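Local coordinates for protein glutathione synthetase-like effector 30 (Gpa-GSS30-apo) (Globodera pallida, PDB 5OET) that probably acts as a plant-parasitic nematode effector, having evolved from glutathione synthetase, the ATP-dependent ligase that joins gamma-glutamylcysteine to glycine, at residues A[46-49]-A[50-54]; A[56-60]-A[61-65]; A[376-380]-A[381-385]. All coordinates share one frame; numbering follows the deposited sequence.

Interaction 1: A[46-49]-A[50-54]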
loop_
_atom_site.group_PDB
_atom_site.type_symbol
_atom_site.label_atom_id
_atom_site.label_comp_id
_atom_site.label_asym_id
_atom_site.label_seq_id
_atom_site.Cartn_x
_atom_site.Cartn_y
_atom_site.Cartn_z
ATOM N N ILE A 46 -20.646 3.271 14.204
ATOM C CA ILE A 46 -19.227 3.559 14.400
ATOM C C ILE A 46 -18.330 2.371 14.009
ATOM O O ILE A 46 -17.309 2.565 13.339
ATOM C CB ILE A 46 -18.937 4.006 15.837
ATOM C CG1 ILE A 46 -19.709 5.309 16.160
ATOM C CG2 ILE A 46 -17.444 4.224 16.061
ATOM C CD1 ILE A 46 -19.403 6.490 15.241
ATOM N N LEU A 47 -18.700 1.156 14.407
ATOM C CA LEU A 47 -17.936 -0.029 13.995
ATOM C C LEU A 47 -17.889 -0.185 12.477
ATOM O O LEU A 47 -16.837 -0.542 11.930
ATOM C CB LEU A 47 -18.489 -1.314 14.619
ATOM C CG LEU A 47 -18.220 -1.457 16.114
ATOM C CD1 LEU A 47 -19.023 -2.603 16.726
ATOM C CD2 LEU A 47 -16.738 -1.647 16.373
ATOM N N LEU A 48 -19.016 0.081 11.812
ATOM C CA LEU A 48 -19.061 0.077 10.360
ATOM C C LEU A 48 -18.077 1.100 9.805
ATOM O O LEU A 48 -17.272 0.775 8.934
ATOM C CB LEU A 48 -20.468 0.338 9.838
ATOM C CG LEU A 48 -20.525 0.594 8.317
ATOM C CD1 LEU A 48 -20.013 -0.603 7.524
ATOM C CD2 LEU A 48 -21.907 1.014 7.892
ATOM N N GLU A 49 -18.122 2.329 10.321
ATOM C CA GLU A 49 -17.206 3.392 9.845
ATOM C C GLU A 49 -15.750 3.057 10.103
ATOM O O GLU A 49 -14.907 3.396 9.297
ATOM C CB GLU A 49 -17.564 4.757 10.421
ATOM C CG GLU A 49 -18.842 5.311 9.809
ATOM C CD GLU A 49 -19.289 6.666 10.386
ATOM O OE1 GLU A 49 -20.449 6.780 10.874
ATOM O OE2 GLU A 49 -18.493 7.653 10.336
ATOM N N GLN A 50 -15.454 2.376 11.198
ATOM C CA GLN A 50 -14.085 1.945 11.463
ATOM C C GLN A 50 -13.658 0.771 10.585
ATOM O O GLN A 50 -12.474 0.639 10.264
ATOM C CB GLN A 50 -13.926 1.587 12.937
ATOM C CG GLN A 50 -14.002 2.794 13.860
ATOM C CD GLN A 50 -13.940 2.451 15.339
ATOM O OE1 GLN A 50 -13.855 3.341 16.171
ATOM N NE2 GLN A 50 -13.998 1.166 15.676
ATOM N N SER A 51 -14.607 -0.091 10.223
ATOM C CA SER A 51 -14.354 -1.135 9.231
ATOM C C SER A 51 -13.879 -0.577 7.909
ATOM O O SER A 51 -12.906 -1.067 7.353
ATOM C CB SER A 51 -15.616 -1.944 8.944
ATOM O OG SER A 51 -15.755 -2.923 9.927
ATOM N N LEU A 52 -14.612 0.405 7.388
ATOM C CA LEU A 52 -14.269 1.011 6.104
ATOM C C LEU A 52 -12.913 1.708 6.158
ATOM O O LEU A 52 -12.136 1.613 5.227
ATOM C CB LEU A 52 -15.338 1.993 5.656
ATOM C CG LEU A 52 -16.690 1.365 5.366
ATOM C CD1 LEU A 52 -17.694 2.460 5.056
ATOM C CD2 LEU A 52 -16.642 0.362 4.223
ATOM N N ASP A 53 -12.647 2.378 7.273
ATOM C CA ASP A 53 -11.369 3.003 7.547
ATOM C C ASP A 53 -10.242 1.995 7.559
ATOM O O ASP A 53 -9.210 2.222 6.950
ATOM C CB ASP A 53 -11.418 3.748 8.887
ATOM C CG ASP A 53 -10.026 4.141 9.397
ATOM O OD1 ASP A 53 -9.266 3.256 9.851
ATOM O OD2 ASP A 53 -9.672 5.341 9.352
ATOM N N ALA A 54 -10.418 0.911 8.297
ATOM C CA ALA A 54 -9.392 -0.137 8.380
ATOM C C ALA A 54 -9.122 -0.698 7.001
ATOM O O ALA A 54 -7.977 -0.762 6.568
ATOM C CB ALA A 54 -9.830 -1.258 9.324
#
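The carbonyl oxygen of Leu-47 takes two donors from one residue: Ser-51 N at 2.8 Å from Leu-47 O, and, more weakly, the hydroxyl Ser-51 OG at 3.3 Å from the same oxygen. The serine manages this because its OG sits beside its own backbone N, anti to the carbonyl carbon (chi1 -83°), which points the hydroxyl back toward the carbonyl of Leu-47. Next to it, Gln-50 N bonds to Ile-46 O at 2.8 Å, while the glutamine side chain runs extended past that same oxygen. Its amide spans two hydrophobic neighbours: OE1 of Gln-50 comes within 3.7 Å of Ile-46 CG2, and NE2 of Gln-50 lies 4.0 Å from Leu-47 CD2. Further along, Leu-52 N bonds to Leu-48 O at 3.1 Å, and Leu-48 CD1 makes a looser apolar contact with Leu-52 CG at 4.4 Å. The acids turn to partners beyond this stretch. Glu-49 forms salt bridges with Arg-280 and Arg-290 of the second subunit, and Asp-53 pairs with Arg-206 of helix 196-210. The i to i+4 bonding is that of a regular alpha helix, here one covered on two sides: Leu-47 and Ser-51 pack on strand 454-459 of their own chain, while Ile-46, Glu-49 and Leu-52 belong to the dimer interface.

Interaction 2: A[56-60]-A[61-65]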
loop_
_atom_site.group_PDB
_atom_site.type_symbol
_atom_site.label_atom_id
_atom_site.label_comp_id
_atom_site.label_asym_id
_atom_site.label_seq_id
_atom_site.Cartn_x
_atom_site.Cartn_y
_atom_site.Cartn_z
ATOM N N ASP A 56 -9.778 0.667 4.051
ATOM C CA ASP A 56 -9.113 1.655 3.201
ATOM C C ASP A 56 -7.658 1.912 3.552
ATOM O O ASP A 56 -6.889 2.264 2.687
ATOM C CB ASP A 56 -9.888 2.973 3.179
ATOM C CG ASP A 56 -11.169 2.885 2.348
ATOM O OD1 ASP A 56 -11.288 1.900 1.581
ATOM O OD2 ASP A 56 -12.052 3.782 2.469
ATOM N N TRP A 57 -7.273 1.732 4.807
ATOM C CA TRP A 57 -5.857 1.754 5.180
ATOM C C TRP A 57 -5.099 0.554 4.578
ATOM O O TRP A 57 -3.966 0.716 4.102
ATOM C CB TRP A 57 -5.691 1.765 6.694
ATOM C CG TRP A 57 -4.337 2.131 7.147
ATOM C CD1 TRP A 57 -3.918 3.360 7.553
ATOM C CD2 TRP A 57 -3.219 1.267 7.270
ATOM N NE1 TRP A 57 -2.592 3.329 7.895
ATOM C CE2 TRP A 57 -2.139 2.049 7.740
ATOM C CE3 TRP A 57 -3.014 -0.094 7.020
ATOM C CZ2 TRP A 57 -0.890 1.513 7.986
ATOM C CZ3 TRP A 57 -1.773 -0.623 7.235
ATOM C CH2 TRP A 57 -0.718 0.176 7.715
ATOM N N ALA A 58 -5.714 -0.631 4.608
ATOM C CA ALA A 58 -5.169 -1.835 3.972
ATOM C C ALA A 58 -4.933 -1.668 2.476
ATOM O O ALA A 58 -3.856 -1.981 1.976
ATOM C CB ALA A 58 -6.112 -3.009 4.211
ATOM N N LEU A 59 -5.928 -1.141 1.772
ATOM C CA LEU A 59 -5.819 -0.826 0.340
ATOM C C LEU A 59 -4.756 0.227 0.012
ATOM O O LEU A 59 -4.254 0.283 -1.115
ATOM C CB LEU A 59 -7.175 -0.368 -0.213
ATOM C CG LEU A 59 -8.277 -1.421 -0.188
ATOM C CD1 LEU A 59 -9.617 -0.795 -0.559
ATOM C CD2 LEU A 59 -7.956 -2.574 -1.111
ATOM N N SER A 60 -4.417 1.050 0.988
ATOM C CA SER A 60 -3.383 2.070 0.846
ATOM C C SER A 60 -1.977 1.619 1.254
ATOM O O SER A 60 -1.019 2.377 1.109
ATOM C CB SER A 60 -3.805 3.299 1.649
ATOM O OG SER A 60 -5.080 3.757 1.184
ATOM N N ASN A 61 -1.836 0.394 1.755
ATOM C CA ASN A 61 -0.568 -0.047 2.342
ATOM C C ASN A 61 -0.205 -1.492 2.050
ATOM O O ASN A 61 0.481 -2.126 2.839
ATOM C CB ASN A 61 -0.631 0.206 3.825
ATOM C CG ASN A 61 -0.507 1.654 4.125
ATOM O OD1 ASN A 61 0.572 2.200 3.970
ATOM N ND2 ASN A 61 -1.602 2.307 4.457
ATOM N N GLY A 62 -0.643 -1.999 0.896
ATOM C CA GLY A 62 -0.192 -3.285 0.409
ATOM C C GLY A 62 -0.778 -4.539 1.040
ATOM O O GLY A 62 -0.313 -5.649 0.746
ATOM N N LEU A 63 -1.821 -4.380 1.856
ATOM C CA LEU A 63 -2.498 -5.530 2.461
ATOM C C LEU A 63 -3.524 -6.030 1.471
ATOM O O LEU A 63 -4.726 -5.931 1.686
ATOM C CB LEU A 63 -3.123 -5.156 3.801
ATOM C CG LEU A 63 -2.083 -4.879 4.898
ATOM C CD1 LEU A 63 -2.803 -4.406 6.156
ATOM C CD2 LEU A 63 -1.204 -6.095 5.160
ATOM N N VAL A 64 -3.002 -6.578 0.381
ATOM C CA VAL A 64 -3.782 -6.906 -0.790
ATOM C C VAL A 64 -3.248 -8.186 -1.417
ATOM O O VAL A 64 -2.118 -8.609 -1.110
ATOM C CB VAL A 64 -3.799 -5.731 -1.834
ATOM C CG1 VAL A 64 -4.681 -4.583 -1.350
ATOM C CG2 VAL A 64 -2.397 -5.200 -2.150
ATOM N N LYS A 65 -4.068 -8.801 -2.263
ATOM C CA LYS A 65 -3.638 -9.912 -3.118
ATOM C C LYS A 65 -4.240 -9.763 -4.517
ATOM O O LYS A 65 -5.267 -9.101 -4.692
ATOM C CB LYS A 65 -4.092 -11.254 -2.513
ATOM C CG LYS A 65 -5.594 -11.506 -2.653
ATOM C CD LYS A 65 -6.209 -12.537 -1.723
ATOM C CE LYS A 65 -5.565 -13.904 -1.825
ATOM N NZ LYS A 65 -6.545 -14.958 -1.422
#
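Trp-57 swings its indole beside its own carbonyl carbon, with CG anti to the backbone N (chi1 -165°), and Asn-61 takes a different rotamer, its CG anti to the carbonyl carbon (chi1 -74°). Together these rotations lay the asparagine across one face of the ring. Asn-61 ND2 stands 3.3 Å above the plane of the Trp-57 ring, over its centre, and the amide and ring planes are only 27° apart. Asn-61 CB adds a CH-pi contact, 3.9 Å from the centroid of the Trp-57 six-membered ring. The amide is held there by a fairly straight hydrogen bond from Asn-61 ND2 to Trp-57 O, 2.9 Å, with the acceptor close to the amide plane. Asn-61 thus touches Trp-57 twice, at the ring face and at the carbonyl.

Ala-58 O, the next carbonyl, is gripped from opposite faces of its plane: Leu-63 N reaches it at 3.1 Å, and Asn-61 N, also 3.1 Å from Ala-58 O, comes from well above the plane, off the lone pairs. Gly-62, with positive phi, carries the chain between those two donors. With its N bonded to Ala-58 O, Leu-63 has CB 3.7 Å from Ala-58 CB and CD1 at the indole edge, 4.1 Å from Trp-57 CZ3. An inverse gamma turn centred on Leu-63 leads on to Val-64, whose CG1 meets Leu-59 CD2 on a further patch.

The turn takes the chain out of helix 44-59 into strand 64-67, which pairs antiparallel with strand 83-90. Helix 196-210 packs on Trp-57 and Leu-63 through Leu-203 and Phe-200, Phe-86 of strand 83-90 packs against Ala-58 and Leu-59, and His-267 of the second subunit meets the indole edge-to-face.

Interaction 3: A[376-380]-A[381-385]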
loop_
_atom_site.group_PDB
_atom_site.type_symbol
_atom_site.label_atom_id
_atom_site.label_comp_id
_atom_site.label_asym_id
_atom_site.label_seq_id
_atom_site.Cartn_x
_atom_site.Cartn_y
_atom_site.Cartn_z
ATOM N N ALA A 376 12.534 -26.394 26.951
ATOM C CA ALA A 376 11.694 -25.359 26.328
ATOM C C ALA A 376 10.856 -25.904 25.195
ATOM O O ALA A 376 9.665 -25.612 25.127
ATOM C CB ALA A 376 12.546 -24.209 25.817
ATOM N N ILE A 377 11.482 -26.676 24.308
ATOM C CA ILE A 377 10.776 -27.370 23.220
ATOM C C ILE A 377 9.778 -28.414 23.738
ATOM O O ILE A 377 8.672 -28.484 23.224
ATOM C CB ILE A 377 11.748 -28.045 22.229
ATOM C CG1 ILE A 377 12.500 -26.979 21.441
ATOM C CG2 ILE A 377 11.006 -28.941 21.241
ATOM C CD1 ILE A 377 13.587 -27.526 20.542
ATOM N N ARG A 378 10.154 -29.217 24.738
ATOM C CA ARG A 378 9.235 -30.214 25.270
ATOM C C ARG A 378 7.980 -29.586 25.839
ATOM O O ARG A 378 6.912 -30.150 25.665
ATOM C CB ARG A 378 9.897 -31.112 26.312
ATOM C CG ARG A 378 10.991 -32.029 25.775
ATOM C CD ARG A 378 10.461 -33.044 24.792
ATOM N NE ARG A 378 11.414 -34.090 24.444
ATOM C CZ ARG A 378 11.181 -35.055 23.550
ATOM N NH1 ARG A 378 10.021 -35.116 22.899
ATOM N NH2 ARG A 378 12.109 -35.979 23.302
ATOM N N LYS A 379 8.100 -28.431 26.505
ATOM C CA LYS A 379 6.930 -27.704 27.079
ATOM C C LYS A 379 5.790 -27.420 26.075
ATOM O O LYS A 379 4.616 -27.497 26.440
ATOM C CB LYS A 379 7.360 -26.376 27.714
ATOM C CG LYS A 379 7.497 -26.357 29.223
ATOM C CD LYS A 379 8.369 -25.168 29.672
ATOM C CE LYS A 379 8.026 -24.608 31.060
ATOM N NZ LYS A 379 8.325 -25.547 32.193
ATOM N N VAL A 380 6.142 -27.094 24.827
ATOM C CA VAL A 380 5.145 -26.740 23.782
ATOM C C VAL A 380 4.670 -27.904 22.892
ATOM O O VAL A 380 3.757 -27.714 22.088
ATOM C CB VAL A 380 5.645 -25.582 22.864
ATOM C CG1 VAL A 380 6.199 -24.429 23.698
ATOM C CG2 VAL A 380 6.703 -26.061 21.878
ATOM N N GLN A 381 5.279 -29.084 23.018
ATOM C CA GLN A 381 4.905 -30.259 22.210
ATOM C C GLN A 381 3.572 -30.836 22.645
ATOM O O GLN A 381 3.135 -30.598 23.761
ATOM C CB GLN A 381 5.969 -31.358 22.298
ATOM C CG GLN A 381 7.176 -31.140 21.399
ATOM C CD GLN A 381 8.147 -32.308 21.432
ATOM O OE1 GLN A 381 8.277 -32.982 22.442
ATOM N NE2 GLN A 381 8.820 -32.561 20.314
ATOM N N THR A 382 2.928 -31.594 21.761
ATOM C CA THR A 382 1.711 -32.329 22.098
ATOM C C THR A 382 1.957 -33.779 21.770
ATOM O O THR A 382 2.104 -34.122 20.599
ATOM C CB THR A 382 0.484 -31.832 21.303
ATOM O OG1 THR A 382 0.445 -30.401 21.309
ATOM C CG2 THR A 382 -0.809 -32.380 21.905
ATOM N N LYS A 383 1.996 -34.634 22.789
ATOM C CA LYS A 383 2.322 -36.048 22.583
ATOM C C LYS A 383 1.442 -36.576 21.450
ATOM O O LYS A 383 0.226 -36.392 21.480
ATOM C CB LYS A 383 2.120 -36.905 23.853
ATOM C CG LYS A 383 2.882 -36.494 25.124
ATOM C CD LYS A 383 4.405 -36.497 24.960
ATOM C CE LYS A 383 5.084 -35.284 25.605
ATOM N NZ LYS A 383 6.479 -35.116 25.095
ATOM N N GLY A 384 2.074 -37.181 20.444
ATOM C CA GLY A 384 1.393 -37.804 19.313
ATOM C C GLY A 384 1.889 -39.229 19.087
ATOM O O GLY A 384 3.073 -39.428 18.859
ATOM N N TRP A 385 0.987 -40.211 19.143
ATOM C CA TRP A 385 1.341 -41.643 19.103
ATOM C C TRP A 385 1.046 -42.272 17.754
ATOM O O TRP A 385 -0.042 -42.102 17.209
ATOM C CB TRP A 385 0.585 -42.428 20.169
ATOM C CG TRP A 385 0.781 -41.900 21.538
ATOM C CD1 TRP A 385 1.771 -42.226 22.408
ATOM C CD2 TRP A 385 -0.039 -40.943 22.196
ATOM N NE1 TRP A 385 1.616 -41.532 23.580
ATOM C CE2 TRP A 385 0.511 -40.736 23.477
ATOM C CE3 TRP A 385 -1.184 -40.235 21.827
ATOM C CZ2 TRP A 385 -0.045 -39.850 24.394
ATOM C CZ3 TRP A 385 -1.743 -39.355 22.736
ATOM C CH2 TRP A 385 -1.172 -39.169 24.010
#
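Arg-378 and Gln-381 make the close-fitting half of this contact. Arg-378 NH1 donates to Gln-381 OE1 at 2.8 Å, in the plane of the glutamine carbonyl and on one of its lone pairs, while the guanidinium and amide planes stand 66° apart. The arginine gets there by bending at chi2 (-64°), which turns CD and the guanidinium toward the end of the Gln-381 side chain and brings Arg-378 CD beside the same oxygen. The rest of both polar ends is spoken for: Arg-378 NH2 forms a salt bridge with Glu-362 and also bonds to Lys-357 O, and Gln-381 NE2 donates to Phe-355 O. On the backbone, Gln-381 N bonds to Arg-378 O at 3.3 Å and weakly to Ile-377 O.

Here helix 373-380 gives way to an extended run leading into strand 384-386, an outermost strand within the chain of a four-stranded antiparallel sheet, consistent with the ATP-grasp fold known for glutathione synthetases. Val-380 is buried against strand 179-188 and helix 98-119.

The solvent side is much looser. The exposed Lys-383 turns its end back toward Arg-378, with Lys-383 NZ 4.2 Å from Arg-378 NH1. These are like charges, probably mildly unfavourable, though Glu-362 may offset them.

From the N terminus, interaction 1 lies wholly within helix 44-59 and closes no loop beyond a helical turn. Interaction 2 follows on the same helix and closes the turn by which the chain leaves it for strand 64-67. Both belong to the face that meets the second subunit. More than 300 residues later, interaction 3 closes the passage from helix 373-380 into strand 384-386; its nearest atoms are about 27 Å from those of interaction 2, on the opposite side of the chain's centre. The three stand in series, none nested or crossing. The helix that carries the first two packs on the larger mixed sheet and on helix 196-210, while the third leads into the four-stranded sheet.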